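Local coordinates for klebicin C activity (Klebsiella pneumoniae, PDB 7NNA), which probably binds the outer-membrane efflux channel TolC as the receptor-binding part of a bacteriocin that enters target cells by that route, at residues 56-61 with 125-130; 63-68 with 118-123; 69-74 with 111-116; 76-81 with 100-105. All coordinates share one frame; numbering follows the deposited sequence. Where two conformers were deposited one is given.

Overall arrangement
All four contacts join the same two elements, helix 14-79 and helix 93-197, and follow one another along an antiparallel hairpin toward its turn. Contacts 1 and 2 touch through Gln-61 and Ala-123, and contacts 2 and 3 through His-67, Leu-68, Arg-113 and Ala-116; contacts 3 and 4 merely adjoin in sequence. Contact 1 is a surface contact built round a tyrosine ring. Contacts 2 and 3 are partly buried, with small or branched aliphatic groups between the helices and charged chains at the margins. Contact 4, furthest from the chain's centre and again at the surface, alone has hydrogen bonds across its segments, set beside a buried phenylalanine.

Contact 1: 56-61 with 125-130; sequences AAKAKQ and EAYQAA
An antiparallel coiled-coil hairpin of two long helices contains this contact, and here the pair runs close: the axes of 56-61 and 125-130 approach to 8.4 Å at a crossing angle of -161°. The small side chain of Ala-57 is consistent with this closeness. Its methyl sits on the opposite backbone, with CB 3.7 Å from Tyr-127 CA, and the same methyl meets Ala-130 CB at 4.1 Å. With such short side chains at the centre, the bulk lies to one flank, where Tyr-127 covers more of the contact than any other residue. Its CG is anti to the backbone N (chi1 173°), which lays the ring across helix 56-61 between Lys-58 and Gln-61. Lys-58 CA makes an off-centre CH-pi contact, 4.1 Å from the centroid of the Tyr-127 ring. Beyond it the extended lysine chain runs alongside the phenol in the same direction: CB lies 3.5 Å from Tyr-127 CE1, and CD and CE pass the OH before the ammonium leads away from the partner helix. Gln-61 crosses the ring obliquely from the next turn, its amide plane 78° from the ring plane and its OE1 3.3 Å from Tyr-127 CD2. No hydrogen bond spans the two segments, so the ring is held by packing. Further along, Gln-61 CA rests on Ala-123 CB, and the carbonyl of Gln-61 accepts a bond from the Thr-65 hydroxyl, so helix 14-79 passes directly from this contact into the next against helix 93-197.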
loop_
_atom_site.group_PDB
_atom_site.type_symbol
_atom_site.label_atom_id
_atom_site.label_comp_id
_atom_site.label_asym_id
_atom_site.label_seq_id
_atom_site.Cartn_x
_atom_site.Cartn_y
_atom_site.Cartn_z
ATOM N N ALA A 56 -8.036 15.691 -10.292
ATOM C CA ALA A 56 -8.087 17.174 -10.188
ATOM C C ALA A 56 -7.036 17.847 -11.112
ATOM O O ALA A 56 -7.342 18.883 -11.717
ATOM C CB ALA A 56 -7.877 17.615 -8.731
ATOM N N ALA A 57 -5.815 17.291 -11.217
ATOM C CA ALA A 57 -4.798 17.878 -12.104
ATOM C C ALA A 57 -5.206 17.720 -13.578
ATOM O O ALA A 57 -5.021 18.651 -14.370
ATOM C CB ALA A 57 -3.441 17.236 -11.850
ATOM N N LYS A 58 -5.855 16.598 -13.923
ATOM C CA LYS A 58 -6.363 16.310 -15.258
ATOM C C LYS A 58 -7.403 17.359 -15.630
ATOM O O LYS A 58 -7.328 17.968 -16.721
ATOM C CB LYS A 58 -7.016 14.918 -15.292
ATOM C CG LYS A 58 -7.314 14.453 -16.723
ATOM C CD LYS A 58 -8.140 13.163 -16.723
ATOM C CE LYS A 58 -8.192 12.500 -18.076
ATOM N NZ LYS A 58 -8.899 11.190 -18.003
ATOM N N ALA A 59 -8.315 17.662 -14.697
ATOM C CA ALA A 59 -9.329 18.686 -14.948
ATOM C C ALA A 59 -8.675 20.063 -15.131
ATOM O O ALA A 59 -9.089 20.873 -16.004
ATOM C CB ALA A 59 -10.323 18.728 -13.791
ATOM N N LYS A 60 -7.664 20.357 -14.306
ATOM C CA LYS A 60 -7.005 21.664 -14.387
ATOM C C LYS A 60 -6.234 21.850 -15.710
ATOM O O LYS A 60 -6.344 22.914 -16.353
ATOM C CB LYS A 60 -6.137 21.871 -13.145
ATOM C CG LYS A 60 -5.408 23.197 -13.151
ATOM C CD LYS A 60 -4.632 23.357 -11.859
ATOM C CE LYS A 60 -3.728 24.561 -11.973
ATOM N NZ LYS A 60 -2.957 24.766 -10.742
ATOM N N GLN A 61 -5.550 20.797 -16.175
ATOM C CA GLN A 61 -4.859 20.805 -17.457
ATOM C C GLN A 61 -5.879 21.088 -18.604
ATOM O O GLN A 61 -5.622 21.964 -19.434
ATOM C CB GLN A 61 -4.134 19.457 -17.677
ATOM C CG GLN A 61 -3.653 19.238 -19.122
ATOM C CD GLN A 61 -3.136 17.825 -19.310
ATOM O OE1 GLN A 61 -1.950 17.554 -19.161
ATOM N NE2 GLN A 61 -4.013 16.879 -19.617
ATOM N N GLU A 125 2.472 19.637 -16.722
ATOM C CA GLU A 125 3.556 19.090 -15.925
ATOM C C GLU A 125 3.008 18.612 -14.547
ATOM O O GLU A 125 3.442 17.577 -14.023
ATOM C CB GLU A 125 4.614 20.187 -15.710
ATOM C CG GLU A 125 5.647 20.285 -16.813
ATOM C CD GLU A 125 6.603 21.477 -16.756
ATOM O OE1 GLU A 125 6.373 22.416 -15.952
ATOM O OE2 GLU A 125 7.571 21.484 -17.554
ATOM N N ALA A 126 2.076 19.368 -13.969
ATOM C CA ALA A 126 1.486 18.989 -12.687
ATOM C C ALA A 126 0.599 17.726 -12.852
ATOM O O ALA A 126 0.581 16.883 -11.954
ATOM C CB ALA A 126 0.682 20.162 -12.134
ATOM N N TYR A 127 -0.044 17.538 -14.022
ATOM C CA TYR A 127 -0.849 16.332 -14.301
ATOM C C TYR A 127 0.065 15.140 -14.485
ATOM O O TYR A 127 -0.225 14.075 -13.945
ATOM C CB TYR A 127 -1.722 16.548 -15.547
ATOM C CG TYR A 127 -2.447 15.301 -15.990
ATOM C CD1 TYR A 127 -3.201 14.554 -15.090
ATOM C CD2 TYR A 127 -2.343 14.840 -17.292
ATOM C CE1 TYR A 127 -3.858 13.399 -15.485
ATOM C CE2 TYR A 127 -3.020 13.701 -17.711
ATOM C CZ TYR A 127 -3.779 12.983 -16.802
ATOM O OH TYR A 127 -4.468 11.868 -17.212
ATOM N N GLN A 128 1.181 15.308 -15.215
ATOM C CA GLN A 128 2.149 14.226 -15.339
ATOM C C GLN A 128 2.743 13.863 -13.973
ATOM O O GLN A 128 2.816 12.677 -13.660
ATOM C CB GLN A 128 3.231 14.573 -16.396
ATOM C CG GLN A 128 2.678 14.674 -17.829
ATOM C CD GLN A 128 1.958 13.423 -18.263
ATOM O OE1 GLN A 128 2.386 12.309 -17.980
ATOM N NE2 GLN A 128 0.821 13.570 -18.925
ATOM N N ALA A 129 3.063 14.849 -13.109
ATOM C CA ALA A 129 3.597 14.543 -11.766
ATOM C C ALA A 129 2.599 13.799 -10.905
ATOM O O ALA A 129 2.984 12.878 -10.176
ATOM C CB ALA A 129 4.039 15.831 -11.053
ATOM N N ALA A 130 1.311 14.148 -11.011
ATOM C CA ALA A 130 0.260 13.458 -10.239
ATOM C C ALA A 130 0.027 12.054 -10.793
ATOM O O ALA A 130 -0.213 11.137 -10.007
ATOM C CB ALA A 130 -1.025 14.282 -10.275
#

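Contact 2: 63-68 with 118-123; sequences KLTQHL and REAKRA. Unlike the reference sequence in segment 63-68: Gln-66 (reference Leu).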
loop_
_atom_site.group_PDB
_atom_site.type_symbol
_atom_site.label_atom_id
_atom_site.label_comp_id
_atom_site.label_asym_id
_atom_site.label_seq_id
_atom_site.Cartn_x
_atom_site.Cartn_y
_atom_site.Cartn_z
ATOM N N LYS A 63 -8.725 22.636 -18.444
ATOM C CA LYS A 63 -9.230 23.995 -18.307
ATOM C C LYS A 63 -8.268 25.079 -18.815
ATOM O O LYS A 63 -8.689 26.053 -19.468
ATOM C CB LYS A 63 -9.584 24.248 -16.835
ATOM C CG LYS A 63 -10.215 25.617 -16.577
ATOM C CD LYS A 63 -10.180 25.962 -15.067
ATOM C CE LYS A 63 -10.536 27.413 -14.790
ATOM N NZ LYS A 63 -9.329 28.315 -14.811
ATOM N N LEU A 64 -6.991 24.963 -18.450
ATOM C CA LEU A 64 -6.010 25.950 -18.886
ATOM C C LEU A 64 -5.651 25.767 -20.369
ATOM O O LEU A 64 -5.322 26.737 -21.021
ATOM C CB LEU A 64 -4.790 25.971 -17.949
ATOM C CG LEU A 64 -5.162 26.216 -16.465
ATOM C CD1 LEU A 64 -3.930 26.266 -15.609
ATOM C CD2 LEU A 64 -5.923 27.519 -16.290
ATOM N N THR A 65 -5.766 24.553 -20.912
ATOM C CA THR A 65 -5.563 24.321 -22.337
ATOM C C THR A 65 -6.701 25.030 -23.111
ATOM O O THR A 65 -6.474 25.664 -24.148
ATOM C CB THR A 65 -5.492 22.797 -22.592
ATOM O OG1 THR A 65 -4.290 22.319 -22.012
ATOM C CG2 THR A 65 -5.501 22.430 -24.083
ATOM N N GLN A 66 -7.931 24.951 -22.582
ATOM C CA GLN A 66 -9.069 25.632 -23.200
ATOM C C GLN A 66 -8.876 27.132 -23.152
ATOM O O GLN A 66 -9.192 27.824 -24.136
ATOM C CB GLN A 66 -10.379 25.248 -22.508
ATOM C CG GLN A 66 -11.618 25.914 -23.157
ATOM C CD GLN A 66 -11.794 25.474 -24.598
ATOM O OE1 GLN A 66 -11.747 24.275 -24.924
ATOM N NE2 GLN A 66 -11.990 26.451 -25.498
ATOM N N HIS A 67 -8.340 27.661 -22.048
ATOM C CA HIS A 67 -8.097 29.100 -21.968
ATOM C C HIS A 67 -7.085 29.555 -23.047
ATOM O O HIS A 67 -7.321 30.554 -23.725
ATOM C CB HIS A 67 -7.650 29.498 -20.572
ATOM C CG HIS A 67 -7.423 30.957 -20.486
ATOM N ND1 HIS A 67 -8.451 31.849 -20.706
ATOM C CD2 HIS A 67 -6.285 31.638 -20.261
ATOM C CE1 HIS A 67 -7.919 33.051 -20.567
ATOM N NE2 HIS A 67 -6.624 32.969 -20.262
ATOM N N LEU A 68 -6.016 28.782 -23.251
ATOM C CA LEU A 68 -5.020 29.057 -24.290
ATOM C C LEU A 68 -5.698 29.028 -25.677
ATOM O O LEU A 68 -5.533 29.943 -26.471
ATOM C CB LEU A 68 -3.916 27.985 -24.207
ATOM C CG LEU A 68 -2.881 27.971 -25.344
ATOM C CD1 LEU A 68 -2.147 29.352 -25.474
ATOM C CD2 LEU A 68 -1.893 26.917 -25.088
ATOM N N ARG A 118 2.233 29.492 -20.887
ATOM C CA ARG A 118 3.070 29.156 -19.725
ATOM C C ARG A 118 2.243 28.424 -18.622
ATOM O O ARG A 118 2.684 27.396 -18.056
ATOM C CB ARG A 118 3.662 30.440 -19.142
ATOM C CG ARG A 118 5.188 30.449 -19.220
ATOM C CD ARG A 118 5.840 31.688 -18.627
ATOM N NE ARG A 118 5.814 32.803 -19.562
ATOM C CZ ARG A 118 5.083 33.903 -19.402
ATOM N NH1 ARG A 118 5.100 34.854 -20.321
ATOM N NH2 ARG A 118 4.345 34.068 -18.307
ATOM N N GLU A 119 1.028 28.908 -18.371
ATOM C CA GLU A 119 0.149 28.303 -17.365
ATOM C C GLU A 119 -0.373 26.936 -17.790
ATOM O O GLU A 119 -0.500 26.046 -16.934
ATOM C CB GLU A 119 -1.023 29.238 -17.018
ATOM C CG GLU A 119 -0.548 30.493 -16.314
ATOM C CD GLU A 119 -1.655 31.429 -15.869
ATOM O OE1 GLU A 119 -1.385 32.647 -15.745
ATOM O OE2 GLU A 119 -2.794 30.948 -15.655
ATOM N N ALA A 120 -0.668 26.743 -19.091
ATOM C CA ALA A 120 -1.132 25.433 -19.553
ATOM C C ALA A 120 -0.013 24.417 -19.414
ATOM O O ALA A 120 -0.247 23.320 -18.889
ATOM C CB ALA A 120 -1.608 25.526 -20.986
ATOM N N LYS A 121 1.227 24.811 -19.774
ATOM C CA LYS A 121 2.394 23.951 -19.635
ATOM C C LYS A 121 2.656 23.546 -18.198
ATOM O O LYS A 121 2.986 22.375 -17.970
ATOM C CB LYS A 121 3.623 24.574 -20.289
ATOM C CG LYS A 121 3.527 24.530 -21.797
ATOM C CD LYS A 121 4.812 24.994 -22.435
ATOM C CE LYS A 121 4.707 25.096 -23.934
ATOM N NZ LYS A 121 4.704 23.749 -24.554
ATOM N N ARG A 122 2.502 24.469 -17.230
ATOM C CA ARG A 122 2.694 24.131 -15.819
ATOM C C ARG A 122 1.649 23.132 -15.371
ATOM O O ARG A 122 1.979 22.211 -14.626
ATOM C CB ARG A 122 2.601 25.371 -14.916
ATOM C CG ARG A 122 3.648 26.429 -15.200
ATOM C CD ARG A 122 3.665 27.491 -14.114
ATOM N NE ARG A 122 4.341 28.710 -14.557
ATOM C CZ ARG A 122 3.735 29.872 -14.770
ATOM N NH1 ARG A 122 2.435 30.003 -14.538
ATOM N NH2 ARG A 122 4.431 30.924 -15.166
ATOM N N ALA A 123 0.390 23.316 -15.798
ATOM C CA ALA A 123 -0.704 22.404 -15.443
ATOM C C ALA A 123 -0.499 21.008 -16.074
ATOM O O ALA A 123 -0.813 20.000 -15.416
ATOM C CB ALA A 123 -2.039 23.008 -15.880
#
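Leu-64 and Ala-120 form the tight centre of this contact, where helices 63-68 and 118-123 run antiparallel with their axes 8.4 Å apart. The leucine's CG stands beside its own backbone N (chi1 -56°) and CD1 then extends anti to CA, so this one methyl reaches furthest across. It lands between the carbonyl O of Glu-119, at 3.7 Å from Leu-64 CD1, and the methyl of Ala-123, whose CB lies 3.8 Å from the same CD1. Going the other way, Ala-120 CB presses on the leucine backbone, 3.9 Å from Leu-64 O. Both alanines are buried. One turn on, Leu-68 CD2 also touches Ala-120 CB at 4.3 Å, and the Leu-68 side chain meets Arg-113 and Glu-117 of helix 93-197 as well.

The margins are looser. Thr-65 only brushes Ala-120, and its hydroxyl is engaged with the carbonyl of Gln-61 in its own helix. Glu-119 contributes CB and the backbone, its carboxylate staying clear of the partner segment; OE2 is 6.3 Å from His-67 NE2, too far for a direct bond. Aliphatic groups packed on each other and on backbone atoms carry most of the contact, without a hydrogen bond or salt bridge across it, which implies that close fit and burial of aliphatic surface, not directed polar bonds, hold the helices together here.

Contact 3: 69-74 with 111-116; sequences KDVVDR and EARKKA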
loop_
_atom_site.group_PDB
_atom_site.type_symbol
_atom_site.label_atom_id
_atom_site.label_comp_id
_atom_site.label_asym_id
_atom_site.label_seq_id
_atom_site.Cartn_x
_atom_site.Cartn_y
_atom_site.Cartn_z
ATOM N N LYS A 69 -6.546 28.036 -25.928
ATOM C CA LYS A 69 -7.285 27.927 -27.180
ATOM C C LYS A 69 -8.147 29.225 -27.399
ATOM O O LYS A 69 -8.142 29.809 -28.499
ATOM C CB LYS A 69 -8.174 26.661 -27.100
ATOM C CG LYS A 69 -8.874 26.265 -28.394
ATOM C CD LYS A 69 -10.093 25.340 -28.103
ATOM C CE LYS A 69 -11.369 25.858 -28.769
ATOM N NZ LYS A 69 -11.370 27.356 -28.872
ATOM N N ASP A 70 -8.823 29.704 -26.321
ATOM C CA ASP A 70 -9.630 30.943 -26.416
ATOM C C ASP A 70 -8.790 32.225 -26.738
ATOM O O ASP A 70 -9.255 33.142 -27.428
ATOM C CB ASP A 70 -10.350 31.161 -25.093
ATOM C CG ASP A 70 -11.361 30.097 -24.768
ATOM O OD1 ASP A 70 -11.862 29.429 -25.717
ATOM O OD2 ASP A 70 -11.651 29.920 -23.578
ATOM N N VAL A 71 -7.565 32.311 -26.189
ATOM C CA VAL A 71 -6.677 33.444 -26.460
ATOM C C VAL A 71 -6.154 33.328 -27.893
ATOM O O VAL A 71 -6.078 34.351 -28.631
ATOM C CB VAL A 71 -5.521 33.567 -25.422
ATOM C CG1 VAL A 71 -4.604 34.733 -25.790
ATOM C CG2 VAL A 71 -6.086 33.768 -24.018
ATOM N N VAL A 72 -5.824 32.091 -28.340
ATOM C CA VAL A 72 -5.441 31.918 -29.755
ATOM C C VAL A 72 -6.614 32.404 -30.713
ATOM O O VAL A 72 -6.350 33.077 -31.696
ATOM C CB VAL A 72 -4.989 30.466 -30.059
ATOM C CG1 VAL A 72 -4.808 30.277 -31.553
ATOM C CG2 VAL A 72 -3.673 30.131 -29.324
ATOM N N ASP A 73 -7.872 32.061 -30.415
ATOM C CA ASP A 73 -9.014 32.538 -31.234
ATOM C C ASP A 73 -9.154 34.071 -31.192
ATOM O O ASP A 73 -9.557 34.681 -32.182
ATOM C CB ASP A 73 -10.336 31.924 -30.757
ATOM C CG ASP A 73 -10.547 30.463 -31.110
ATOM O OD1 ASP A 73 -9.851 29.958 -32.038
ATOM O OD2 ASP A 73 -11.420 29.833 -30.483
ATOM N N ARG A 74 -8.815 34.696 -30.065
ATOM C CA ARG A 74 -8.833 36.178 -29.968
ATOM C C ARG A 74 -7.777 36.758 -30.942
ATOM O O ARG A 74 -8.034 37.741 -31.625
ATOM C CB ARG A 74 -8.465 36.567 -28.536
ATOM C CG ARG A 74 -8.491 38.038 -28.192
ATOM C CD ARG A 74 -8.081 38.295 -26.713
ATOM N NE ARG A 74 -8.706 37.375 -25.749
ATOM C CZ ARG A 74 -8.273 37.189 -24.499
ATOM N NH1 ARG A 74 -8.878 36.314 -23.702
ATOM N NH2 ARG A 74 -7.223 37.858 -24.048
ATOM N N GLU A 111 1.112 38.761 -25.822
ATOM C CA GLU A 111 1.541 38.670 -24.406
ATOM C C GLU A 111 0.594 37.831 -23.588
ATOM O O GLU A 111 1.031 37.004 -22.788
ATOM C CB GLU A 111 1.679 40.068 -23.782
ATOM C CG GLU A 111 2.841 40.825 -24.397
ATOM C CD GLU A 111 4.246 40.320 -24.068
ATOM O OE1 GLU A 111 5.174 40.612 -24.858
ATOM O OE2 GLU A 111 4.430 39.647 -23.029
ATOM N N ALA A 112 -0.698 37.993 -23.799
ATOM C CA ALA A 112 -1.704 37.200 -23.083
ATOM C C ALA A 112 -1.642 35.717 -23.506
ATOM O O ALA A 112 -1.924 34.804 -22.712
ATOM C CB ALA A 112 -3.092 37.762 -23.377
ATOM N N ARG A 113 -1.286 35.455 -24.740
ATOM C CA ARG A 113 -1.209 34.060 -25.249
ATOM C C ARG A 113 0.021 33.395 -24.658
ATOM O O ARG A 113 -0.051 32.245 -24.218
ATOM C CB ARG A 113 -1.128 34.073 -26.795
ATOM C CG ARG A 113 -1.349 32.633 -27.361
ATOM C CD ARG A 113 -0.567 32.426 -28.683
ATOM N NE ARG A 113 0.873 32.691 -28.498
ATOM C CZ ARG A 113 1.758 31.868 -27.935
ATOM N NH1 ARG A 113 1.408 30.624 -27.593
ATOM N NH2 ARG A 113 2.999 32.270 -27.724
ATOM N N LYS A 114 1.140 34.128 -24.576
ATOM C CA LYS A 114 2.373 33.589 -23.972
ATOM C C LYS A 114 2.127 33.215 -22.513
ATOM O O LYS A 114 2.604 32.153 -22.048
ATOM C CB LYS A 114 3.500 34.647 -24.055
ATOM C CG LYS A 114 4.271 34.613 -25.375
ATOM C CD LYS A 114 5.535 35.527 -25.295
ATOM C CE LYS A 114 6.484 35.352 -26.481
ATOM N NZ LYS A 114 5.951 35.774 -27.880
ATOM N N LYS A 115 1.379 34.048 -21.789
ATOM C CA LYS A 115 1.061 33.750 -20.392
ATOM C C LYS A 115 0.093 32.572 -20.281
ATOM O O LYS A 115 0.318 31.673 -19.452
ATOM C CB LYS A 115 0.481 34.997 -19.733
ATOM C CG LYS A 115 0.193 34.827 -18.260
ATOM C CD LYS A 115 -0.681 35.936 -17.751
ATOM C CE LYS A 115 -0.836 35.848 -16.250
ATOM N NZ LYS A 115 -1.813 36.844 -15.781
ATOM N N ALA A 116 -0.962 32.519 -21.129
ATOM C CA ALA A 116 -1.880 31.362 -21.082
ATOM C C ALA A 116 -1.124 30.053 -21.405
ATOM O O ALA A 116 -1.405 28.978 -20.791
ATOM C CB ALA A 116 -3.030 31.531 -22.046
#
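Helices 69-74 and 111-116 pass antiparallel with a crossing angle of -164° and axes 9.2 Å apart, Val-71 and Arg-113 having the nearest CA atoms. Buried Val-71 splits its two methyls along the partner helix. CG1, anti to the backbone N, bears on the main chain 3.5 Å from Arg-113 CA, and also meets the methyl of Ala-112; CG2 turns to Ala-116, 4.3 Å from its CB.

This is the coiled-coil core of the hairpin continued: Val-71 follows Ala-57 and Leu-64 at intervals of seven residues, and Ala-116, Ala-123 and Ala-130 follow one another at the same spacing on the partner helix.

On one flank Val-72 runs alongside the aliphatic part of Arg-113, with Val-72 CG2 3.9 Å from Arg-113 CD. The arginine offers only this part to the valine; bends at chi2 and chi3 swing its guanidinium to Glu-110 and Glu-117 of its own helix, which form salt bridges with it. Arg-74, by contrast, is extended up to a bend at chi3, and its NH2 comes 4.2 Å from Ala-112 CB. Away from the interface, Lys-69 NZ forms a salt bridge with Asp-73 OD2 at 3.0 Å, one turn along the same helix, and a longer one with Asp-70.

Contact 4: 76-81 with 100-105; sequences LQNNKT and AEFIGR
Arg-105 reaches across with two N-H groups. NE donates to Asn-78 OD1 at 2.9 Å, fairly straight at 157°; the bond meets a lone pair of OD1, and OD1 lies in the guanidinium plane, although the amide and guanidinium planes themselves stand 89° apart. NH2 gives a second bond to Thr-81 OG1 at 3.0 Å. That hydroxyl in turn donates a hydrogen bond to Asn-78 O, 2.8 Å from Thr-81 OG1, and the same carbonyl also accepts from Thr-81 N. The threonine is therefore donor and acceptor at once, an arrangement that would fix its rotation and probably strengthen both bonds. A bend at chi3 brings the guanidinium back over its own helix, with Glu-101 O 3.5 Å above its plane.

Next to these bonds Phe-102 turns its rim to the first segment: its CE1 lies 3.4 Å from Asn-78 O, and Thr-81 OG1 is also at the edge, beside CD1. Asn-79 OD1 nears CZ while bonded to Gln-106. The buried ring further touches Arg-82 and Pro-83. The contact lies near the turn end of the antiparallel helical hairpin, close to where the chain leaves helix 14-79 for the connection to helix 93-197.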
loop_
_atom_site.group_PDB
_atom_site.type_symbol
_atom_site.label_atom_id
_atom_site.label_comp_id
_atom_site.label_asym_id
_atom_site.label_seq_id
_atom_site.Cartn_x
_atom_site.Cartn_y
_atom_site.Cartn_z
ATOM N N LEU A 76 -6.665 35.294 -33.770
ATOM C CA LEU A 76 -7.074 35.095 -35.150
ATOM C C LEU A 76 -8.226 36.017 -35.571
ATOM O O LEU A 76 -8.275 36.424 -36.721
ATOM C CB LEU A 76 -7.377 33.626 -35.431
ATOM C CG LEU A 76 -6.234 32.629 -35.047
ATOM C CD1 LEU A 76 -6.629 31.197 -35.415
ATOM C CD2 LEU A 76 -4.873 33.033 -35.657
ATOM N N GLN A 77 -9.083 36.408 -34.629
ATOM C CA GLN A 77 -10.135 37.371 -34.893
ATOM C C GLN A 77 -9.505 38.738 -35.106
ATOM O O GLN A 77 -9.863 39.430 -36.046
ATOM C CB GLN A 77 -11.079 37.461 -33.691
ATOM C CG GLN A 77 -11.870 36.211 -33.406
ATOM C CD GLN A 77 -12.792 35.886 -34.536
ATOM O OE1 GLN A 77 -13.392 36.779 -35.170
ATOM N NE2 GLN A 77 -12.927 34.587 -34.815
ATOM N N ASN A 78 -8.568 39.160 -34.225
ATOM C CA ASN A 78 -7.929 40.469 -34.381
ATOM C C ASN A 78 -7.152 40.522 -35.708
ATOM O O ASN A 78 -7.134 41.557 -36.349
ATOM C CB ASN A 78 -6.933 40.707 -33.233
ATOM C CG ASN A 78 -6.217 42.047 -33.412
ATOM O OD1 ASN A 78 -6.860 43.095 -33.571
ATOM N ND2 ASN A 78 -4.904 42.018 -33.507
ATOM N N ASN A 79 -6.543 39.388 -36.138
ATOM C CA ASN A 79 -5.756 39.387 -37.386
ATOM C C ASN A 79 -6.585 39.743 -38.622
ATOM O O ASN A 79 -6.042 40.314 -39.576
ATOM C CB ASN A 79 -5.043 38.046 -37.519
ATOM C CG ASN A 79 -3.937 37.930 -36.500
ATOM O OD1 ASN A 79 -3.512 38.934 -35.883
ATOM N ND2 ASN A 79 -3.454 36.705 -36.277
ATOM N N LYS A 80 -7.914 39.535 -38.545
ATOM C CA LYS A 80 -8.792 39.961 -39.657
ATOM C C LYS A 80 -8.814 41.441 -39.847
ATOM O O LYS A 80 -9.212 41.873 -40.924
ATOM C CB LYS A 80 -10.238 39.478 -39.424
ATOM C CG LYS A 80 -10.303 37.970 -39.184
ATOM C CD LYS A 80 -9.929 37.192 -40.389
ATOM C CE LYS A 80 -10.235 35.694 -40.228
ATOM N NZ LYS A 80 -11.375 35.431 -39.311
ATOM N N THR A 81 -8.534 42.238 -38.806
ATOM C CA THR A 81 -8.575 43.698 -38.904
ATOM C C THR A 81 -7.273 44.311 -39.423
ATOM O O THR A 81 -7.143 45.546 -39.415
ATOM C CB THR A 81 -8.915 44.338 -37.515
ATOM O OG1 THR A 81 -7.812 44.220 -36.616
ATOM C CG2 THR A 81 -10.155 43.716 -36.872
ATOM N N ALA A 100 -0.371 51.202 -36.672
ATOM C CA ALA A 100 0.230 51.218 -35.329
ATOM C C ALA A 100 -0.727 50.597 -34.281
ATOM O O ALA A 100 -0.308 49.805 -33.403
ATOM C CB ALA A 100 0.625 52.663 -34.944
ATOM N N GLU A 101 -2.038 50.951 -34.384
ATOM C CA GLU A 101 -3.022 50.381 -33.468
ATOM C C GLU A 101 -3.220 48.880 -33.674
ATOM O O GLU A 101 -3.375 48.124 -32.692
ATOM C CB GLU A 101 -4.373 51.109 -33.648
ATOM C CG GLU A 101 -4.338 52.520 -33.069
ATOM C CD GLU A 101 -5.562 53.372 -33.377
ATOM O OE1 GLU A 101 -6.611 52.798 -33.758
ATOM O OE2 GLU A 101 -5.470 54.614 -33.234
ATOM N N PHE A 102 -3.203 48.407 -34.937
ATOM C CA PHE A 102 -3.313 46.968 -35.194
ATOM C C PHE A 102 -2.092 46.235 -34.567
ATOM O O PHE A 102 -2.251 45.172 -33.930
ATOM C CB PHE A 102 -3.372 46.682 -36.735
ATOM C CG PHE A 102 -3.191 45.201 -37.015
ATOM C CD1 PHE A 102 -4.243 44.312 -36.834
ATOM C CD2 PHE A 102 -1.964 44.699 -37.448
ATOM C CE1 PHE A 102 -4.052 42.933 -37.026
ATOM C CE2 PHE A 102 -1.788 43.336 -37.648
ATOM C CZ PHE A 102 -2.816 42.461 -37.376
ATOM N N ILE A 103 -0.864 46.785 -34.761
ATOM C CA ILE A 103 0.326 46.121 -34.219
ATOM C C ILE A 103 0.262 46.078 -32.703
ATOM O O ILE A 103 0.574 45.042 -32.115
ATOM C CB ILE A 103 1.600 46.868 -34.710
ATOM C CG1 ILE A 103 1.724 46.787 -36.237
ATOM C CG2 ILE A 103 2.873 46.301 -34.010
ATOM C CD1 ILE A 103 3.029 47.550 -36.766
ATOM N N GLY A 104 -0.221 47.156 -32.075
ATOM C CA GLY A 104 -0.340 47.212 -30.612
ATOM C C GLY A 104 -1.294 46.140 -30.112
ATOM O O GLY A 104 -1.033 45.495 -29.093
ATOM N N ARG A 105 -2.427 45.950 -30.821
ATOM C CA ARG A 105 -3.416 44.919 -30.431
ATOM C C ARG A 105 -2.839 43.523 -30.645
ATOM O O ARG A 105 -3.021 42.646 -29.803
ATOM C CB ARG A 105 -4.646 45.018 -31.322
ATOM C CG ARG A 105 -5.604 46.171 -30.928
ATOM C CD ARG A 105 -6.937 46.026 -31.596
ATOM N NE ARG A 105 -6.843 45.908 -33.070
ATOM C CZ ARG A 105 -6.922 46.924 -33.926
ATOM N NH1 ARG A 105 -6.892 48.182 -33.482
ATOM N NH2 ARG A 105 -6.935 46.696 -35.234
#